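Local coordinates for protein AA9 family lytic polysaccharide monooxygenase B (Heterobasidion irregulare TC 32-1, PDB 5NNS) that oxidatively cleaves crystalline and amorphous polysaccharides such as cellulose, giving C1-oxidised products, with an active-site copper, a reducing agent and O2 or H2O2, at residues R31-Y36 against S48-G53; N37-P42 against F166-A171; A73-W78 against H153-I158. All blocks are in the same frame, centred on the assembly; numbering follows the deposited sequence. Where two conformers were deposited one is given.

Contact 1 (R31-Y36 against S48-G53)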
loop_
_atom_site.group_PDB
_atom_site.type_symbol
_atom_site.label_atom_id
_atom_site.label_comp_id
_atom_site.label_asym_id
_atom_site.label_seq_id
_atom_site.Cartn_x
_atom_site.Cartn_y
_atom_site.Cartn_z
ATOM N N ARG A 31 4.170 -10.353 -2.613
ATOM C CA ARG A 31 3.587 -10.778 -3.885
ATOM C C ARG A 31 4.424 -10.249 -5.045
ATOM O O ARG A 31 5.069 -9.198 -4.934
ATOM C CB ARG A 31 2.134 -10.298 -4.025
ATOM C CG ARG A 31 1.138 -10.987 -3.101
ATOM C CD ARG A 31 1.182 -12.503 -3.248
ATOM N NE ARG A 31 -0.044 -13.156 -2.783
ATOM C CZ ARG A 31 -1.157 -13.325 -3.504
ATOM N NH1 ARG A 31 -1.253 -12.885 -4.759
ATOM N NH2 ARG A 31 -2.195 -13.943 -2.957
ATOM N N GLU A 32 4.415 -10.996 -6.150
ATOM C CA GLU A 32 5.244 -10.684 -7.310
ATOM C C GLU A 32 4.829 -9.355 -7.926
ATOM O O GLU A 32 3.655 -9.143 -8.195
ATOM C CB GLU A 32 5.135 -11.794 -8.359
ATOM C CG GLU A 32 5.741 -11.480 -9.725
ATOM C CD GLU A 32 5.686 -12.659 -10.685
ATOM O OE1 GLU A 32 5.274 -13.763 -10.270
ATOM O OE2 GLU A 32 6.047 -12.485 -11.866
ATOM N N TRP A 33 5.799 -8.472 -8.132
ATOM C CA TRP A 33 5.600 -7.258 -8.918
ATOM C C TRP A 33 6.780 -7.129 -9.869
ATOM O O TRP A 33 7.928 -7.230 -9.452
ATOM C CB TRP A 33 5.436 -6.029 -8.008
ATOM C CG TRP A 33 6.582 -5.736 -7.060
ATOM C CD1 TRP A 33 6.915 -6.420 -5.928
ATOM C CD2 TRP A 33 7.511 -4.653 -7.157
ATOM N NE1 TRP A 33 8.000 -5.837 -5.323
ATOM C CE2 TRP A 33 8.383 -4.745 -6.053
ATOM C CE3 TRP A 33 7.687 -3.606 -8.070
ATOM C CZ2 TRP A 33 9.433 -3.841 -5.842
ATOM C CZ3 TRP A 33 8.727 -2.692 -7.860
ATOM C CH2 TRP A 33 9.583 -2.819 -6.750
ATOM N N ASP A 34 6.492 -6.906 -11.148
ATOM C CA ASP A 34 7.464 -7.147 -12.225
ATOM C C ASP A 34 8.252 -5.950 -12.768
ATOM O O ASP A 34 9.260 -6.156 -13.452
ATOM C CB ASP A 34 6.760 -7.855 -13.386
ATOM C CG ASP A 34 6.169 -9.201 -12.976
ATOM O OD1 ASP A 34 6.846 -9.946 -12.245
ATOM O OD2 ASP A 34 5.028 -9.512 -13.380
ATOM N N THR A 35 7.823 -4.727 -12.452
ATOM C CA THR A 35 8.481 -3.528 -12.959
ATOM C C THR A 35 8.361 -2.376 -11.982
ATOM O O THR A 35 7.515 -2.391 -11.092
ATOM C CB THR A 35 7.859 -3.083 -14.292
ATOM O OG1 THR A 35 8.488 -1.876 -14.737
ATOM C CG2 THR A 35 6.359 -2.847 -14.128
ATOM N N TYR A 36 9.211 -1.371 -12.178
ATOM C CA TYR A 36 9.175 -0.128 -11.399
ATOM C C TYR A 36 8.053 0.839 -11.814
ATOM O O TYR A 36 7.842 1.831 -11.133
ATOM C CB TYR A 36 10.513 0.609 -11.551
ATOM C CG TYR A 36 11.598 0.224 -10.570
ATOM C CD1 TYR A 36 11.625 -1.024 -9.946
ATOM C CD2 TYR A 36 12.621 1.116 -10.280
ATOM C CE1 TYR A 36 12.634 -1.355 -9.051
ATOM C CE2 TYR A 36 13.626 0.788 -9.391
ATOM C CZ TYR A 36 13.627 -0.447 -8.785
ATOM O OH TYR A 36 14.624 -0.771 -7.910
ATOM N N SER A 48 -4.564 -3.959 -6.874
ATOM C CA SER A 48 -4.447 -4.459 -5.502
ATOM C C SER A 48 -3.005 -4.795 -5.121
ATOM O O SER A 48 -2.507 -4.290 -4.116
ATOM C CB SER A 48 -5.346 -5.676 -5.257
ATOM O OG SER A 48 -5.063 -6.726 -6.164
ATOM N N CYS A 49 -2.341 -5.630 -5.926
ATOM C CA CYS A 49 -0.982 -6.089 -5.610
ATOM C C CYS A 49 0.018 -5.968 -6.760
ATOM O O CYS A 49 1.044 -6.654 -6.774
ATOM C CB CYS A 49 -1.047 -7.517 -5.059
ATOM S SG CYS A 49 -1.982 -7.609 -3.515
ATOM N N ASN A 50 -0.267 -5.045 -7.686
ATOM C CA ASN A 50 0.579 -4.745 -8.846
ATOM C C ASN A 50 0.517 -5.840 -9.906
ATOM O O ASN A 50 -0.200 -6.822 -9.744
ATOM C CB ASN A 50 2.037 -4.462 -8.431
ATOM C CG ASN A 50 2.652 -3.296 -9.192
ATOM O OD1 ASN A 50 2.388 -3.106 -10.389
ATOM N ND2 ASN A 50 3.487 -2.520 -8.509
ATOM N N ILE A 51 1.250 -5.633 -11.000
ATOM C CA ILE A 51 1.336 -6.575 -12.103
ATOM C C ILE A 51 2.599 -7.442 -11.935
ATOM O O ILE A 51 3.694 -6.896 -11.825
ATOM C CB ILE A 51 1.380 -5.840 -13.465
ATOM C CG1 ILE A 51 0.058 -5.095 -13.710
ATOM C CG2 ILE A 51 1.642 -6.823 -14.610
ATOM C CD1 ILE A 51 0.122 -4.039 -14.798
ATOM N N ASN A 52 2.485 -8.775 -11.920
ATOM C CA ASN A 52 1.214 -9.515 -12.043
ATOM C C ASN A 52 0.517 -9.758 -10.697
ATOM O O ASN A 52 -0.608 -10.247 -10.670
ATOM C CB ASN A 52 1.415 -10.837 -12.800
ATOM C CG ASN A 52 2.411 -11.774 -12.135
ATOM O OD1 ASN A 52 2.822 -11.576 -10.991
ATOM N ND2 ASN A 52 2.808 -12.804 -12.862
ATOM N N GLY A 53 1.180 -9.433 -9.586
ATOM C CA GLY A 53 0.611 -9.630 -8.250
ATOM C C GLY A 53 0.541 -11.089 -7.831
ATOM O O GLY A 53 -0.125 -11.424 -6.847
HETATM O O HOH W 1 3.090 -6.836 -4.617
HETATM O O HOH W 2 5.432 -0.930 -9.935
#
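Residues Arg31-Asp34 and Cys49-Gly53 meet in a buried loop-to-loop contact, both lying in the long irregular connection between strand 12-15 and strand 63-66. A single backbone bridge joins them, at Trp33 and Asn52. Two bonds frame it, Asp34 N to Ile51 O (2.9 Å) and a weak one from Gly53 N to Glu32 O. Ile51 O also lies 3.5 Å from Trp33 CA in a CA-H...O contact. The peptide between Ile51 and Asn52 is cis, and its nitrogen, Asn52 N, makes a weak bond to Asp34 OD2 (3.0 Å). Asp34 is therefore engaged through both backbone and carboxylate.

Arg31 closes the other end. Its chain bends at CD (chi2 -55°), and NH1 meets Gly53 O at 2.8 Å, in the guanidinium plane and nearly along the C=O axis. Gln172 OE1 takes up NE, while Cys96 O and Ala99 O share NH2, fixing the group on several sides. Glu32 extends with CG anti to the backbone N (chi1 169°) and passes Asn52 at a slant, CD lying 3.1 Å from Asn52 OD1, which itself accepts from Ala54 N. Alongside, Trp33 CB meets Asn50 CB at 3.8 Å, and a water spans Arg31 O and Cys49 O.

Around this pair, Thr35 OG1 bonds to the hydroxyl of Tyr20, a residue that binds the glucan chain, while Cys49 is tied by a disulfide to Cys170 of strand 165-176 and Trp33 packs on Leu5 of strand 4-9.

Contact 2 (N37-P42 against F166-A171)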
loop_
_atom_site.group_PDB
_atom_site.type_symbol
_atom_site.label_atom_id
_atom_site.label_comp_id
_atom_site.label_asym_id
_atom_site.label_seq_id
_atom_site.Cartn_x
_atom_site.Cartn_y
_atom_site.Cartn_z
ATOM N N ASN A 37 7.369 0.568 -12.929
ATOM C CA ASN A 37 6.398 1.487 -13.521
ATOM C C ASN A 37 5.116 1.610 -12.715
ATOM O O ASN A 37 4.669 0.635 -12.096
ATOM C CB ASN A 37 5.988 1.025 -14.929
ATOM C CG ASN A 37 7.157 0.922 -15.886
ATOM O OD1 ASN A 37 8.216 1.502 -15.664
ATOM N ND2 ASN A 37 6.964 0.178 -16.959
ATOM N N PRO A 38 4.496 2.798 -12.752
ATOM C CA PRO A 38 3.219 2.950 -12.070
ATOM C C PRO A 38 2.067 2.261 -12.799
ATOM O O PRO A 38 2.132 2.032 -14.011
ATOM C CB PRO A 38 2.989 4.461 -12.078
ATOM C CG PRO A 38 3.734 4.946 -13.268
ATOM C CD PRO A 38 4.936 4.052 -13.391
ATOM N N ILE A 39 1.038 1.929 -12.033
ATOM C CA ILE A 39 -0.288 1.650 -12.568
ATOM C C ILE A 39 -0.958 3.015 -12.719
ATOM O O ILE A 39 -1.064 3.759 -11.747
ATOM C CB ILE A 39 -1.075 0.706 -11.630
ATOM C CG1 ILE A 39 -0.503 -0.710 -11.778
ATOM C CG2 ILE A 39 -2.576 0.755 -11.927
ATOM C CD1 ILE A 39 -0.997 -1.728 -10.784
ATOM N N THR A 40 -1.379 3.340 -13.941
ATOM C CA THR A 40 -1.938 4.662 -14.273
ATOM C C THR A 40 -3.471 4.698 -14.388
ATOM O O THR A 40 -4.063 5.778 -14.373
ATOM C CB THR A 40 -1.334 5.195 -15.592
ATOM O OG1 THR A 40 -1.551 4.244 -16.638
ATOM C CG2 THR A 40 0.169 5.415 -15.443
ATOM N N ASP A 41 -4.104 3.532 -14.529
ATOM C CA ASP A 41 -5.560 3.436 -14.534
ATOM C C ASP A 41 -5.997 3.120 -13.106
ATOM O O ASP A 41 -5.665 2.042 -12.608
ATOM C CB ASP A 41 -6.020 2.335 -15.494
ATOM C CG ASP A 41 -7.546 2.233 -15.609
ATOM O OD1 ASP A 41 -8.300 2.992 -14.953
ATOM O OD2 ASP A 41 -7.998 1.355 -16.372
ATOM N N PRO A 42 -6.751 4.036 -12.446
ATOM C CA PRO A 42 -7.189 3.740 -11.073
ATOM C C PRO A 42 -8.099 2.509 -10.947
ATOM O O PRO A 42 -8.189 1.949 -9.859
ATOM C CB PRO A 42 -7.936 5.014 -10.656
ATOM C CG PRO A 42 -8.382 5.629 -11.929
ATOM C CD PRO A 42 -7.271 5.341 -12.901
ATOM N N PHE A 166 -0.121 5.094 -9.420
ATOM C CA PHE A 166 -0.282 4.204 -8.287
ATOM C C PHE A 166 0.875 3.211 -8.263
ATOM O O PHE A 166 1.168 2.574 -9.279
ATOM C CB PHE A 166 -1.606 3.447 -8.399
ATOM C CG PHE A 166 -2.811 4.343 -8.429
ATOM C CD1 PHE A 166 -3.425 4.737 -7.249
ATOM C CD2 PHE A 166 -3.336 4.797 -9.635
ATOM C CE1 PHE A 166 -4.537 5.567 -7.270
ATOM C CE2 PHE A 166 -4.448 5.619 -9.662
ATOM C CZ PHE A 166 -5.048 6.008 -8.476
ATOM N N TYR A 167 1.533 3.096 -7.111
ATOM C CA TYR A 167 2.636 2.147 -6.915
ATOM C C TYR A 167 2.315 1.260 -5.715
ATOM O O TYR A 167 2.678 1.600 -4.584
ATOM C CB TYR A 167 3.941 2.881 -6.659
ATOM C CG TYR A 167 4.435 3.741 -7.794
ATOM C CD1 TYR A 167 5.192 3.196 -8.825
ATOM C CD2 TYR A 167 4.180 5.109 -7.814
ATOM C CE1 TYR A 167 5.670 3.989 -9.852
ATOM C CE2 TYR A 167 4.649 5.911 -8.836
ATOM C CZ TYR A 167 5.407 5.349 -9.846
ATOM O OH TYR A 167 5.861 6.127 -10.873
ATOM N N PRO A 168 1.612 0.133 -5.950
ATOM C CA PRO A 168 1.222 -0.761 -4.866
ATOM C C PRO A 168 2.087 -2.007 -4.764
ATOM O O PRO A 168 2.466 -2.565 -5.784
ATOM C CB PRO A 168 -0.197 -1.157 -5.268
ATOM C CG PRO A 168 -0.158 -1.175 -6.758
ATOM C CD PRO A 168 0.932 -0.238 -7.206
ATOM N N GLU A 169 2.393 -2.433 -3.540
ATOM C CA GLU A 169 2.938 -3.774 -3.288
ATOM C C GLU A 169 2.205 -4.425 -2.126
ATOM O O GLU A 169 1.626 -3.733 -1.285
ATOM C CB GLU A 169 4.441 -3.735 -3.004
ATOM C CG GLU A 169 5.322 -3.718 -4.242
ATOM C CD GLU A 169 5.398 -2.363 -4.916
ATOM O OE1 GLU A 169 5.603 -1.350 -4.211
ATOM O OE2 GLU A 169 5.277 -2.310 -6.161
ATOM N N CYS A 170 2.238 -5.758 -2.101
ATOM C CA CYS A 170 1.555 -6.569 -1.086
ATOM C C CYS A 170 2.505 -7.537 -0.404
ATOM O O CYS A 170 3.399 -8.081 -1.044
ATOM C CB CYS A 170 0.436 -7.372 -1.735
ATOM S SG CYS A 170 -0.963 -6.361 -2.249
ATOM N N ALA A 171 2.287 -7.749 0.892
ATOM C CA ALA A 171 3.018 -8.739 1.685
ATOM C C ALA A 171 2.019 -9.611 2.438
ATOM O O ALA A 171 0.999 -9.107 2.908
ATOM C CB ALA A 171 3.949 -8.042 2.659
#
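Ile39 and Phe166 form an antiparallel hydrogen-bonded pair, a single bridge with CA atoms 5.0 Å apart that attaches the loop 37-42 to strand 165-176 of the mixed sheet in the AA9 beta-sandwich. Ile39 N donates to Phe166 O, and Phe166 N returns a bond to Ile39 O, each 2.8 Å long.

Next to the bridge, Pro38 lies against Tyr167, the two side chains pointing the same way. Pro38 CB sits over one face of the phenol ring, displaced toward the rim, in a CH-pi contact, 3.8 Å from the ring centroid and nearest to Tyr167 CZ (3.4 Å); Pro38 CG and CD both approach Tyr167 OH, at 3.4 Å each. Tyr167 CG is anti to its carbonyl carbon (chi1 -64°), which starts the side chain on its way to the copper, whose site it completes with His1 and His80. The hydroxyl is also hydrogen-bonded to Gln165 OE1, and Trp78 packs edge-to-face with the ring. An alanine at Tyr167 would remove ring and hydroxyl together, and would probably open a gap beside Pro38, leave Gln165 OE1 without this mate and strip the copper site of its tyrosine.

Ile39 crosses Pro168 at about a right angle, with CD1 4.1 Å from Pro168 CG. Pro42 comes up to Phe166 from the loop, its CB 3.7 Å from Phe166 CE2. The bridging carbonyl serves this ring too: besides accepting the backbone bond, Ile39 O lies in the plane of the phenyl group at its edge, 3.3 Å from Phe166 CD2.

Contact 3 (A73-W78 against H153-I158). With NAG (2-acetamido-2-deoxy-beta-D-glucopyranose), chain D.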
loop_
_atom_site.group_PDB
_atom_site.type_symbol
_atom_site.label_atom_id
_atom_site.label_comp_id
_atom_site.label_asym_id
_atom_site.label_seq_id
_atom_site.Cartn_x
_atom_site.Cartn_y
_atom_site.Cartn_z
ATOM N N ALA A 73 8.031 -0.640 5.802
ATOM C CA ALA A 73 8.290 -0.960 4.400
ATOM C C ALA A 73 9.425 -0.072 3.928
ATOM O O ALA A 73 9.445 1.123 4.235
ATOM C CB ALA A 73 7.042 -0.729 3.560
ATOM N N TYR A 74 10.374 -0.659 3.198
ATOM C CA TYR A 74 11.527 0.083 2.687
ATOM C C TYR A 74 11.458 0.170 1.169
ATOM O O TYR A 74 11.213 -0.839 0.499
ATOM C CB TYR A 74 12.834 -0.583 3.107
ATOM C CG TYR A 74 13.057 -0.645 4.599
ATOM C CD1 TYR A 74 13.678 0.402 5.289
ATOM C CD2 TYR A 74 12.673 -1.767 5.323
ATOM C CE1 TYR A 74 13.897 0.335 6.665
ATOM C CE2 TYR A 74 12.884 -1.847 6.692
ATOM C CZ TYR A 74 13.493 -0.800 7.362
ATOM O OH TYR A 74 13.690 -0.911 8.722
ATOM N N TRP A 75 11.678 1.374 0.640
ATOM C CA TRP A 75 11.701 1.612 -0.804
ATOM C C TRP A 75 13.131 1.740 -1.325
ATOM O O TRP A 75 14.095 1.823 -0.552
ATOM C CB TRP A 75 10.921 2.886 -1.158
ATOM C CG TRP A 75 9.441 2.703 -1.278
ATOM C CD1 TRP A 75 8.712 2.636 -2.434
ATOM C CD2 TRP A 75 8.500 2.589 -0.205
ATOM N NE1 TRP A 75 7.379 2.480 -2.147
ATOM C CE2 TRP A 75 7.219 2.446 -0.785
ATOM C CE3 TRP A 75 8.616 2.591 1.190
ATOM C CZ2 TRP A 75 6.058 2.304 -0.016
ATOM C CZ3 TRP A 75 7.454 2.446 1.959
ATOM C CH2 TRP A 75 6.197 2.310 1.349
ATOM N N ASN A 76 13.245 1.752 -2.651
ATOM C CA ASN A 76 14.418 2.293 -3.338
ATOM C C ASN A 76 14.583 3.782 -2.997
ATOM O O ASN A 76 13.743 4.371 -2.309
ATOM C CB ASN A 76 14.277 2.122 -4.857
ATOM C CG ASN A 76 13.008 2.761 -5.411
ATOM O OD1 ASN A 76 11.903 2.466 -4.948
ATOM N ND2 ASN A 76 13.158 3.622 -6.408
ATOM N N GLN A 77 15.658 4.392 -3.480
ATOM C CA GLN A 77 15.804 5.854 -3.378
ATOM C C GLN A 77 14.710 6.519 -4.214
ATOM O O GLN A 77 14.881 6.765 -5.413
ATOM C CB GLN A 77 17.194 6.297 -3.803
ATOM C CG GLN A 77 18.251 5.871 -2.794
ATOM C CD GLN A 77 19.657 6.224 -3.209
ATOM O OE1 GLN A 77 19.913 6.583 -4.360
ATOM N NE2 GLN A 77 20.584 6.126 -2.267
ATOM N N TRP A 78 13.580 6.773 -3.550
ATOM C CA TRP A 78 12.327 7.123 -4.202
ATOM C C TRP A 78 12.423 8.525 -4.808
ATOM O O TRP A 78 12.776 9.478 -4.094
ATOM C CB TRP A 78 11.169 7.025 -3.205
ATOM C CG TRP A 78 9.832 7.250 -3.815
ATOM C CD1 TRP A 78 9.020 8.312 -3.612
ATOM C CD2 TRP A 78 9.153 6.392 -4.735
ATOM N NE1 TRP A 78 7.875 8.187 -4.363
ATOM C CE2 TRP A 78 7.934 7.012 -5.061
ATOM C CE3 TRP A 78 9.471 5.170 -5.333
ATOM C CZ2 TRP A 78 7.014 6.441 -5.950
ATOM C CZ3 TRP A 78 8.559 4.604 -6.210
ATOM C CH2 TRP A 78 7.350 5.244 -6.515
ATOM N N HIS A 153 1.101 -1.602 0.782
ATOM C CA HIS A 153 1.618 -0.222 0.770
ATOM C C HIS A 153 1.395 0.388 -0.600
ATOM O O HIS A 153 1.602 -0.279 -1.614
ATOM C CB HIS A 153 3.105 -0.180 1.117
ATOM C CG HIS A 153 3.395 -0.550 2.535
ATOM N ND1 HIS A 153 3.442 -1.856 2.964
ATOM C CD2 HIS A 153 3.630 0.215 3.627
ATOM C CE1 HIS A 153 3.698 -1.882 4.261
ATOM N NE2 HIS A 153 3.824 -0.639 4.688
ATOM N N GLU A 154 0.990 1.659 -0.618
ATOM C CA GLU A 154 0.667 2.351 -1.850
ATOM C C GLU A 154 1.149 3.793 -1.833
ATOM O O GLU A 154 0.931 4.530 -0.859
ATOM C CB GLU A 154 -0.835 2.321 -2.102
ATOM C CG GLU A 154 -1.235 2.863 -3.465
ATOM C CD GLU A 154 -2.702 2.663 -3.774
ATOM O OE1 GLU A 154 -3.545 2.787 -2.855
ATOM O OE2 GLU A 154 -3.018 2.357 -4.944
ATOM N N LEU A 155 1.801 4.176 -2.928
ATOM C CA LEU A 155 2.192 5.553 -3.173
ATOM C C LEU A 155 1.402 6.036 -4.362
ATOM O O LEU A 155 1.325 5.345 -5.380
ATOM C CB LEU A 155 3.685 5.641 -3.469
ATOM C CG LEU A 155 4.627 5.082 -2.399
ATOM C CD1 LEU A 155 6.074 5.370 -2.772
ATOM C CD2 LEU A 155 4.327 5.638 -1.016
ATOM N N LEU A 156 0.796 7.207 -4.222
ATOM C CA LEU A 156 0.062 7.840 -5.305
ATOM C C LEU A 156 0.815 9.115 -5.643
ATOM O O LEU A 156 0.642 10.129 -4.981
ATOM C CB LEU A 156 -1.386 8.124 -4.889
ATOM C CG LEU A 156 -2.237 9.023 -5.797
ATOM C CD1 LEU A 156 -2.177 8.576 -7.250
ATOM C CD2 LEU A 156 -3.677 9.095 -5.301
ATOM N N ALA A 157 1.673 9.033 -6.657
ATOM C CA ALA A 157 2.417 10.182 -7.153
ATOM C C ALA A 157 1.542 10.963 -8.128
ATOM O O ALA A 157 1.068 10.400 -9.112
ATOM C CB ALA A 157 3.705 9.732 -7.831
ATOM N N ILE A 158 1.347 12.254 -7.851
ATOM C CA ILE A 158 0.436 13.117 -8.626
ATOM C C ILE A 158 1.144 14.360 -9.195
ATOM O O ILE A 158 0.538 15.423 -9.372
ATOM C CB ILE A 158 -0.809 13.510 -7.787
ATOM C CG1 ILE A 158 -0.430 14.297 -6.522
ATOM C CG2 ILE A 158 -1.587 12.258 -7.417
ATOM C CD1 ILE A 158 -1.629 14.802 -5.743
HETATM C C1 NAG D . 17.830 2.526 5.731
HETATM C C2 NAG D . 18.172 1.798 7.026
HETATM C C3 NAG D . 18.985 0.541 6.758
HETATM C C4 NAG D . 18.326 -0.352 5.702
HETATM C C5 NAG D . 17.919 0.465 4.477
HETATM C C6 NAG D . 17.096 -0.374 3.507
HETATM C C7 NAG D . 18.376 3.264 9.015
HETATM C C8 NAG D . 19.314 4.130 9.804
HETATM N N2 NAG D . 18.909 2.676 7.930
HETATM O O3 NAG D . 19.100 -0.164 8.000
HETATM O O4 NAG D . 19.229 -1.388 5.296
HETATM O O5 NAG D . 17.150 1.610 4.875
HETATM O O6 NAG D . 16.806 0.398 2.337
HETATM O O7 NAG D . 17.215 3.125 9.370
#
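Ala73, Trp75 and Trp78 face His153 and Leu155 across the core of the beta-sandwich, where strand 70-75 of the antiparallel sheet packs over strand 147-157 of the mixed sheet. The axes of the short segments 73-75 and 153-157 pass 9.8 Å apart at -42°, so side chains alone fill the gap. At one end Ala73 CB stands over the centre of the His153 imidazole, 3.5 Å from its centroid. Trp75 slants past the same histidine, its CH2 touching His153 CB at 4.0 Å with the ring planes 82° apart.

Leu155 carries the rest. Its CD1 wedges between two indoles, 3.2 Å from Trp75 NE1 and 3.4 Å from Trp78 CE2. It slides by Trp75 but meets Trp78 tip to tip, CD1 lying over the face of the six-membered ring toward its rim. Trp78 sits beside the copper site, its side chain about 5 Å from the metal at nearest atoms; Leu129 of helix 125-131 packs on Trp75 and Leu155. Tyr74 CD1 lies 3.7 Å from O5 of an N-acetylglucosamine, a covalently attached glycan, not a substrate. Since CH-pi and apolar contacts do the joining, the union depends on close fit of shapes, with little directional bonding.

In the fold
The three contacts fall within one AA9 domain and converge on strand 165-176. Contacts 1 and 2 are about 8 Å apart between centres, contacts 2 and 3 about 10 Å, and contacts 1 and 3 about 14 Å. Along the chain, 31-36 runs directly into 37-42, and because 48-53 comes before 166-171 the two contacts cross, whereas contact 3 follows contact 1 and is nested inside the span closed by contact 2. Strands 147-157 and 165-176 are sheet neighbours, with Tyr167 N close to Leu155 O (2.8 Å) in a probable hydrogen bond. The Cys49-Cys170 disulfide and a probable Arg31 N to Cys170 O hydrogen bond fasten the long loop to the mixed sheet. Loop, both sheets and copper site thus meet around the start of strand 165-176.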